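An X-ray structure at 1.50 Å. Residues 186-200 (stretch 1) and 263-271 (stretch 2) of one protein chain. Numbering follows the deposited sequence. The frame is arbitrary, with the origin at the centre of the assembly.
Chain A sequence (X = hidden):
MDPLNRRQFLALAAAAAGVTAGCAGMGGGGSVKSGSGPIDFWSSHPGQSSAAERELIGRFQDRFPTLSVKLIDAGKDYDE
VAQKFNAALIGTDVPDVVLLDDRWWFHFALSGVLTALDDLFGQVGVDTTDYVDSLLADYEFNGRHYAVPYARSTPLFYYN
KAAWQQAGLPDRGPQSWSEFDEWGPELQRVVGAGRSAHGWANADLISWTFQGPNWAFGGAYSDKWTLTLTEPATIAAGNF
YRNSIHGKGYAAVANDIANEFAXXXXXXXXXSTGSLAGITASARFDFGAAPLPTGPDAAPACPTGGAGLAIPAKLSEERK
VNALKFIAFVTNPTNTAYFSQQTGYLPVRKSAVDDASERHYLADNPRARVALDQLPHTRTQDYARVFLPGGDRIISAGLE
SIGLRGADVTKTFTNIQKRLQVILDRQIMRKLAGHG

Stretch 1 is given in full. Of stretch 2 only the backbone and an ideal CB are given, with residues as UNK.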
# COMPACT_ATOMS: atom_id res chain seq x y z
N GLU A 186 29.00 8.07 5.13
CA GLU A 186 29.23 9.52 5.10
C GLU A 186 28.05 10.28 5.69
O GLU A 186 28.23 11.24 6.43
CB GLU A 186 29.54 10.01 3.69
CG GLU A 186 29.79 11.52 3.60
CD GLU A 186 31.09 12.00 4.24
OE1 GLU A 186 31.80 11.21 4.90
OE2 GLU A 186 31.40 13.20 4.07
N LEU A 187 26.84 9.85 5.36
CA LEU A 187 25.66 10.45 5.98
C LEU A 187 25.68 10.26 7.50
O LEU A 187 25.30 11.16 8.24
CB LEU A 187 24.38 9.88 5.38
CG LEU A 187 24.02 10.42 3.99
CD1 LEU A 187 23.00 9.50 3.33
CD2 LEU A 187 23.50 11.85 4.10
N GLN A 188 26.14 9.11 7.96
CA GLN A 188 26.25 8.89 9.41
C GLN A 188 27.23 9.87 10.06
O GLN A 188 26.98 10.38 11.15
CB GLN A 188 26.66 7.44 9.71
CG GLN A 188 26.70 7.12 11.20
CD GLN A 188 25.35 7.28 11.87
OE1 GLN A 188 24.35 6.71 11.43
NE2 GLN A 188 25.32 8.05 12.95
N ARG A 189 28.36 10.12 9.40
CA ARG A 189 29.32 11.09 9.91
C ARG A 189 28.67 12.46 10.05
O ARG A 189 28.87 13.17 11.05
CB ARG A 189 30.53 11.19 8.98
CG ARG A 189 31.60 12.14 9.48
CD ARG A 189 32.75 12.26 8.49
NE ARG A 189 32.36 12.98 7.28
CZ ARG A 189 32.28 14.31 7.20
NH1 ARG A 189 32.55 15.06 8.27
NH2 ARG A 189 31.92 14.88 6.06
N VAL A 190 27.89 12.86 9.04
CA VAL A 190 27.38 14.23 9.06
C VAL A 190 26.18 14.43 9.98
O VAL A 190 25.89 15.57 10.35
CB VAL A 190 27.11 14.83 7.65
CG1 VAL A 190 28.35 14.73 6.77
CG2 VAL A 190 25.92 14.17 7.01
N VAL A 191 25.47 13.37 10.36
CA VAL A 191 24.37 13.55 11.32
C VAL A 191 24.86 13.53 12.78
O VAL A 191 24.23 14.13 13.65
CB VAL A 191 23.18 12.56 11.13
CG1 VAL A 191 22.52 12.76 9.77
CG2 VAL A 191 23.61 11.10 11.37
N GLY A 192 25.97 12.85 13.04
CA GLY A 192 26.53 12.84 14.38
C GLY A 192 25.97 11.79 15.32
O GLY A 192 25.20 10.90 14.91
N ALA A 193 26.34 11.89 16.59
CA ALA A 193 25.98 10.88 17.59
C ALA A 193 24.49 10.91 17.92
O ALA A 193 23.89 11.98 18.00
CB ALA A 193 26.81 11.09 18.86
N GLY A 194 23.90 9.74 18.14
CA GLY A 194 22.50 9.67 18.52
C GLY A 194 21.51 9.87 17.39
O GLY A 194 20.30 9.94 17.62
N ARG A 195 22.01 9.98 16.16
CA ARG A 195 21.18 10.08 14.96
C ARG A 195 21.63 9.01 13.97
O ARG A 195 22.66 8.35 14.17
CB ARG A 195 21.30 11.47 14.34
CG ARG A 195 20.82 12.61 15.22
CD ARG A 195 21.29 13.95 14.65
NE ARG A 195 20.46 14.44 13.56
CZ ARG A 195 20.82 15.40 12.71
NH1 ARG A 195 22.04 15.92 12.74
NH2 ARG A 195 19.95 15.79 11.79
N SER A 196 20.87 8.82 12.89
CA SER A 196 21.20 7.81 11.89
C SER A 196 21.06 8.35 10.49
O SER A 196 20.25 9.25 10.24
CB SER A 196 20.30 6.58 12.04
OG SER A 196 20.55 5.91 13.26
N ALA A 197 21.84 7.79 9.57
CA ALA A 197 21.73 8.12 8.15
C ALA A 197 20.40 7.66 7.56
O ALA A 197 19.88 8.30 6.64
CB ALA A 197 22.88 7.48 7.37
N HIS A 198 19.88 6.55 8.07
CA HIS A 198 18.68 5.93 7.50
C HIS A 198 17.91 5.24 8.60
O HIS A 198 18.51 4.61 9.48
CB HIS A 198 19.08 4.90 6.42
CG HIS A 198 17.94 4.47 5.55
ND1 HIS A 198 17.35 5.31 4.63
CD2 HIS A 198 17.28 3.29 5.46
CE1 HIS A 198 16.37 4.67 4.01
NE2 HIS A 198 16.31 3.44 4.49
N GLY A 199 16.59 5.36 8.57
CA GLY A 199 15.75 4.57 9.46
C GLY A 199 14.92 3.59 8.66
O GLY A 199 14.34 3.94 7.63
N TRP A 200 14.88 2.35 9.15
CA TRP A 200 13.98 1.32 8.63
C TRP A 200 12.76 1.24 9.52
O TRP A 200 12.87 1.34 10.74
CB TRP A 200 14.67 -0.05 8.65
CG TRP A 200 15.82 -0.19 7.70
CD1 TRP A 200 17.16 -0.17 8.00
CD2 TRP A 200 15.73 -0.41 6.28
NE1 TRP A 200 17.90 -0.34 6.86
CE2 TRP A 200 17.05 -0.50 5.79
CE3 TRP A 200 14.66 -0.52 5.38
CZ2 TRP A 200 17.33 -0.69 4.44
CZ3 TRP A 200 14.95 -0.72 4.04
CH2 TRP A 200 16.27 -0.80 3.58
N UNK A 263 11.60 15.08 12.63
CA UNK A 263 12.25 15.78 13.74
C UNK A 263 13.77 15.79 13.58
O UNK A 263 14.48 16.38 14.40
CB UNK A 263 11.87 15.13 15.07
N UNK A 264 14.28 15.12 12.55
CA UNK A 264 15.69 15.19 12.24
C UNK A 264 16.57 14.09 12.82
O UNK A 264 17.79 14.17 12.73
CB UNK A 264 16.22 16.54 12.72
N UNK A 265 15.96 13.07 13.41
CA UNK A 265 16.73 11.96 13.97
C UNK A 265 17.34 11.09 12.85
O UNK A 265 18.44 10.55 13.00
CB UNK A 265 15.84 11.11 14.88
N UNK A 266 16.62 10.98 11.73
CA UNK A 266 17.03 10.18 10.58
C UNK A 266 17.29 11.08 9.39
O UNK A 266 16.44 11.90 9.04
CB UNK A 266 15.97 9.13 10.24
N UNK A 267 18.43 10.90 8.71
CA UNK A 267 18.70 11.69 7.50
C UNK A 267 17.83 11.26 6.32
O UNK A 267 17.66 12.01 5.36
CB UNK A 267 20.18 11.57 7.12
N UNK A 268 17.29 10.04 6.39
CA UNK A 268 16.46 9.51 5.32
C UNK A 268 15.66 8.32 5.83
O UNK A 268 15.98 7.73 6.87
CB UNK A 268 17.31 9.11 4.12
N UNK A 269 14.62 7.96 5.08
CA UNK A 269 13.72 6.88 5.47
C UNK A 269 12.82 6.53 4.31
O UNK A 269 12.44 7.40 3.54
CB UNK A 269 12.89 7.27 6.70
N UNK A 270 12.47 5.25 4.20
CA UNK A 270 11.38 4.83 3.34
C UNK A 270 10.12 4.73 4.19
O UNK A 270 10.05 3.96 5.15
CB UNK A 270 11.69 3.50 2.65
N UNK A 271 9.13 5.54 3.84
CA UNK A 271 7.87 5.57 4.57
C UNK A 271 6.74 5.74 3.57
O UNK A 271 6.99 5.91 2.38
CB UNK A 271 7.86 6.69 5.61

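Position 263 lies beyond the reach of stretch 1. Nothing there limits the side chain, and many residues would suit. It is Thr-263.

Position 264 has phi/psi of 95/8. A CB here would be jammed against the carbonyl O of position 263, so the backbone calls for glycine. The residue is Gly-264. Its O receives two hydrogen bonds from the guanidinium of Arg-195, from NE at 2.8 Å and from NH2 at 2.9 Å.

At position 265, CA-to-CB points away from stretch 1. Gly-194 O is 5.4 Å from the ideal CB at 265, but nothing in stretch 1 requires a polar side chain; apolar or polar residues could fit. The residue is Ile-265, whose CG2 is 4.2 Å from Gly-194 O. Its backbone O accepts a hydrogen bond from Ser-196 N at 3.0 Å.

Position 266 points sideways. Its backbone bridges that of Ser-196. The ideal CB is 4.2 Å from Gly-199 N, and beside it the bare CA of Gly-199 leaves room. A medium apolar side chain would suit: leucine, methionine or perhaps isoleucine. It is Leu-266. CD1 packs 3.7 Å from Gly-199 CA, and CD2 is 4.0 Å from Ser-196 CB. A CB on Gly-199 would clash with CD1.

Position 267 points toward stretch 1. The ideal CB is already 3.3 Å from Ala-197 O and 3.7 Å from Val-191 CG1, so little space remains. Alanine is the natural fit, with glycine possible. It is Ala-267, whose CB packs against Val-191. Its N donates to Ser-196 O at 2.9 Å.

At position 268 the ideal CB is 3.7 Å from Ala-197 O and 3.8 Å from His-198 ND1. A short hydroxyl could serve both, so serine or threonine would suit. It is Ser-268, with chi1 near p. OG donates to Ala-197 O at 2.8 Å and accepts from His-198 ND1 at 2.9 Å. Its backbone O accepts from Gly-199 N at 3.0 Å.

Position 269 points sideways, with its ideal CB 3.7 Å from Gly-199 O. A small residue suits well. It is Ala-269, and its CA is 3.7 Å from His-198 CE1.

At position 270 the ideal CB is 5.0 Å from His-198 NE2. Several apolar residues could pack beside the imidazole. It is Val-270, with CG2 4.3 Å from His-198 CE1. A water links the backbones, accepting from Val-270 N at 3.0 Å and donating to Gly-199 O at 2.7 Å.

Position 271 has no neighbour in stretch 1. It is Ala-271.

Stretch 2 (263-271) TGILASAVA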
# COMPACT_ATOMS: atom_id res chain seq x y z
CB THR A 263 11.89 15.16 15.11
OG1 THR A 263 12.24 13.77 15.13
CG2 THR A 263 10.41 15.31 15.39
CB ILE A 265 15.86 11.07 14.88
CG1 ILE A 265 15.20 11.91 15.98
CG2 ILE A 265 16.68 9.93 15.49
CD1 ILE A 265 16.18 12.75 16.78
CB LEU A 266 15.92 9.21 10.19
CG LEU A 266 15.35 8.33 11.29
CD1 LEU A 266 14.12 7.58 10.79
CD2 LEU A 266 16.40 7.34 11.83
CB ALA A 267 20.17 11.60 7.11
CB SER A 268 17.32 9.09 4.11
OG SER A 268 18.21 8.03 4.42
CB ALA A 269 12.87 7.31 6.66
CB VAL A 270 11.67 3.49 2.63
CG1 VAL A 270 10.45 3.02 1.85
CG2 VAL A 270 12.87 3.65 1.71
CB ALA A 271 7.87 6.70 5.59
O HOH W 1 13.63 2.79 5.35
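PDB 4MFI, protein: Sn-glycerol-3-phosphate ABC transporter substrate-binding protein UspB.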